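Local atomic coordinates of activator of Hsp90 ATPase homologue 1/2-like C-terminal domain-containing protein (PDB entry 3PU2), a protein that is of unknown function but belongs to the AHA1 family, named after the activator of the Hsp90 ATPase. Residues A[48-53]-A[65-70]. Sequence-based numbering, arbitrary orientation.
Sequences PMTECV and VWTGPE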
ATOM      1  N   PRO A  48     -11.958  -5.435   8.007  1.00 29.98           N
ATOM      2  CA  PRO A  48     -12.137  -5.660   6.577  1.00 28.46           C
ATOM      3  C   PRO A  48     -12.310  -4.330   5.846  1.00 33.58           C
ATOM      4  O   PRO A  48     -12.680  -3.325   6.456  1.00 29.82           O
ATOM      5  CB  PRO A  48     -13.396  -6.514   6.528  1.00 22.55           C
ATOM      6  CG  PRO A  48     -14.150  -6.045   7.713  1.00 27.76           C
ATOM      7  CD  PRO A  48     -13.082  -6.011   8.756  1.00 21.55           C
HETATM    8  N   MSE A  49     -12.030  -4.313   4.544  1.00 39.24           N
HETATM    9  CA  MSE A  49     -12.178  -3.082   3.776  1.00 30.60           C
HETATM   10  C   MSE A  49     -13.621  -2.997   3.315  1.00 40.68           C
HETATM   11  O   MSE A  49     -14.091  -3.863   2.588  1.00 60.95           O
HETATM   12  CB  MSE A  49     -11.232  -3.070   2.580  1.00 41.41           C
HETATM   13  CG  MSE A  49     -11.061  -1.690   1.961  1.00 44.19           C
HETATM   14 SE   MSE A  49      -9.808  -1.669   0.507  0.64 57.96          SE
HETATM   15  CE  MSE A  49      -8.217  -1.416   1.559  1.00 47.58           C
ATOM     16  N   THR A  50     -14.324  -1.959   3.757  1.00 35.15           N
ATOM     17  CA  THR A  50     -15.725  -1.801   3.410  1.00 40.96           C
ATOM     18  C   THR A  50     -15.993  -0.821   2.277  1.00 44.00           C
ATOM     19  O   THR A  50     -17.046  -0.892   1.648  1.00 49.61           O
ATOM     20  CB  THR A  50     -16.570  -1.420   4.646  1.00 41.19           C
ATOM     21  OG1 THR A  50     -15.890  -0.425   5.409  1.00 42.31           O
ATOM     22  CG2 THR A  50     -16.796  -2.633   5.528  1.00 43.67           C
ATOM     23  N   GLU A  51     -15.061   0.093   2.014  1.00 50.72           N
ATOM     24  CA  GLU A  51     -15.223   1.037   0.898  1.00 48.23           C
ATOM     25  C   GLU A  51     -13.901   1.175   0.167  1.00 40.22           C
ATOM     26  O   GLU A  51     -12.851   1.375   0.781  1.00 34.86           O
ATOM     27  CB  GLU A  51     -15.669   2.426   1.355  1.00 52.39           C
ATOM     28  CG  GLU A  51     -16.260   3.253   0.202  1.00 72.15           C
ATOM     29  CD  GLU A  51     -16.442   4.730   0.539  1.00 86.06           C
ATOM     30  OE1 GLU A  51     -16.839   5.043   1.689  1.00 85.16           O
ATOM     31  OE2 GLU A  51     -16.198   5.576  -0.354  1.00 87.82           O
ATOM     32  N   CYS A  52     -13.946   1.068  -1.152  1.00 40.59           N
ATOM     33  CA  CYS A  52     -12.714   1.168  -1.891  1.00 34.34           C
ATOM     34  C   CYS A  52     -12.832   1.797  -3.267  1.00 49.69           C
ATOM     35  O   CYS A  52     -13.287   1.179  -4.228  1.00 66.14           O
ATOM     36  CB  CYS A  52     -12.064  -0.210  -2.021  1.00 38.02           C
ATOM     37  SG  CYS A  52     -10.369  -0.106  -2.645  1.00 44.13           S
ATOM     38  N   VAL A  53     -12.397   3.043  -3.337  1.00 40.22           N
ATOM     39  CA  VAL A  53     -12.388   3.796  -4.569  1.00 44.17           C
ATOM     40  C   VAL A  53     -10.919   3.984  -4.923  1.00 46.31           C
ATOM     41  O   VAL A  53     -10.140   4.504  -4.129  1.00 47.72           O
ATOM     42  CB  VAL A  53     -13.059   5.179  -4.379  1.00 42.10           C
ATOM     43  CG1 VAL A  53     -12.963   6.002  -5.670  1.00 44.14           C
ATOM     44  CG2 VAL A  53     -14.510   4.980  -3.950  1.00 33.44           C
ATOM     45  N   VAL A  65     -11.913   2.772   3.304  1.00 28.36           N
ATOM     46  CA  VAL A  65     -12.499   2.714   4.639  1.00 14.16           C
ATOM     47  C   VAL A  65     -12.548   1.307   5.197  1.00 22.83           C
ATOM     48  O   VAL A  65     -13.054   0.384   4.575  1.00 41.77           O
ATOM     49  CB  VAL A  65     -13.964   3.279   4.685  1.00 20.77           C
ATOM     50  CG1 VAL A  65     -14.513   3.239   6.138  1.00 10.56           C
ATOM     51  CG2 VAL A  65     -13.993   4.732   4.141  1.00 13.07           C
ATOM     52  N   TRP A  66     -12.022   1.158   6.397  1.00 35.62           N
ATOM     53  CA  TRP A  66     -12.035  -0.126   7.068  1.00 20.97           C
ATOM     54  C   TRP A  66     -12.984   0.001   8.261  1.00 31.17           C
ATOM     55  O   TRP A  66     -13.023   1.034   8.952  1.00 34.39           O
ATOM     56  CB  TRP A  66     -10.624  -0.475   7.538  1.00 19.29           C
ATOM     57  CG  TRP A  66      -9.663  -0.659   6.417  1.00 29.89           C
ATOM     58  CD1 TRP A  66      -9.388  -1.822   5.744  1.00 36.19           C
ATOM     59  CD2 TRP A  66      -8.819   0.340   5.845  1.00 35.61           C
ATOM     60  NE1 TRP A  66      -8.417  -1.605   4.795  1.00 18.56           N
ATOM     61  CE2 TRP A  66      -8.051  -0.286   4.836  1.00 32.59           C
ATOM     62  CE3 TRP A  66      -8.630   1.708   6.088  1.00 40.66           C
ATOM     63  CZ2 TRP A  66      -7.112   0.409   4.078  1.00 36.24           C
ATOM     64  CZ3 TRP A  66      -7.702   2.389   5.340  1.00 38.08           C
ATOM     65  CH2 TRP A  66      -6.950   1.740   4.344  1.00 29.19           C
ATOM     66  N   THR A  67     -13.762  -1.047   8.477  1.00 33.77           N
ATOM     67  CA  THR A  67     -14.685  -1.082   9.587  1.00 24.44           C
ATOM     68  C   THR A  67     -14.259  -2.199  10.519  1.00 29.90           C
ATOM     69  O   THR A  67     -14.142  -3.364  10.117  1.00 47.02           O
ATOM     70  CB  THR A  67     -16.095  -1.384   9.144  1.00 23.05           C
ATOM     71  OG1 THR A  67     -16.432  -0.551   8.028  1.00 32.01           O
ATOM     72  CG2 THR A  67     -17.050  -1.139  10.316  1.00 16.57           C
ATOM     73  N   GLY A  68     -14.041  -1.836  11.772  1.00 29.52           N
ATOM     74  CA  GLY A  68     -13.634  -2.822  12.755  1.00 50.97           C
ATOM     75  C   GLY A  68     -14.797  -3.395  13.539  1.00 53.70           C
ATOM     76  O   GLY A  68     -15.964  -3.146  13.203  1.00 41.60           O
ATOM     77  N   PRO A  69     -14.515  -4.191  14.583  1.00 62.31           N
ATOM     78  CA  PRO A  69     -15.624  -4.745  15.348  1.00 70.50           C
ATOM     79  C   PRO A  69     -16.228  -3.552  16.078  1.00 79.46           C
ATOM     80  O   PRO A  69     -15.546  -2.538  16.294  1.00 88.15           O
ATOM     81  CB  PRO A  69     -14.935  -5.728  16.294  1.00 70.65           C
ATOM     82  CG  PRO A  69     -13.635  -6.020  15.633  1.00 67.03           C
ATOM     83  CD  PRO A  69     -13.237  -4.681  15.108  1.00 65.45           C
ATOM     84  N   GLU A  70     -17.499  -3.660  16.434  1.00 70.46           N
ATOM     85  CA  GLU A  70     -18.179  -2.577  17.135  1.00 64.78           C
ATOM     86  C   GLU A  70     -18.637  -1.428  16.237  1.00 49.17           C
ATOM     87  O   GLU A  70     -19.357  -0.539  16.688  1.00 56.79           O
ATOM     88  CB  GLU A  70     -17.289  -2.053  18.261  1.00 68.36           C
ATOM     89  CG  GLU A  70     -16.952  -3.137  19.282  1.00 86.59           C
ATOM     90  CD  GLU A  70     -17.118  -2.667  20.718  1.00 91.81           C
ATOM     91  OE1 GLU A  70     -16.119  -2.210  21.319  1.00 76.61           O
ATOM     92  OE2 GLU A  70     -18.256  -2.746  21.238  1.00 91.31           O
TER
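Val-65 pairs with two consecutive residues of strand 49-53, Thr-50 and Glu-51. Its carbonyl oxygen accepts both of their backbone N-H groups. Thr-50 N lies 2.8 Å from Val-65 O, nearly in line with the carbonyl bond. Glu-51 N lies 3.3 Å from Val-65 O, in the carbonyl plane and on a lone pair. In return, Val-65 N donates to Glu-51 O at 3.0 Å. The side chains of this pair share a face of the sheet, where Val-65 CB rests 3.8 Å from Glu-51 CB and Val-65 CG2 is near Glu-51 OE1.

Trp-66 turns to the other face and pairs with Met-49, a selenomethionine. The two side chains lie side by side and point the same way. Met-49 CG, anti to its backbone N (chi1 -165°), sits off-centre over the five-membered ring, 4.3 Å from its centroid. The chain then bends, and CE reaches the indole obliquely near NE1 and CZ2. The selenium makes an oblique Met-aromatic contact. Trp-66 NE1 is hydrogen-bonded to Leu-42 O, in a loop that also touches Met-49.

Thr-67 N donates to Pro-48 O at 3.2 Å. Thr-67 OG1 and Thr-50 OG1 are hydrogen-bonded at 2.7 Å, and either could be the donor; the two side chains cross at about a right angle. Thr-67 O lies against Pro-48 CD.

The one-residue shift in register, with Thr-50 and Glu-51 both opposite Val-65, is a classic beta bulge. It lies in the antiparallel hairpin of strands 49-54 and 61-67, at one edge of the antiparallel sheet of the Bet v 1-like (SRPBCC) fold, where strand 49-54 is the outermost strand.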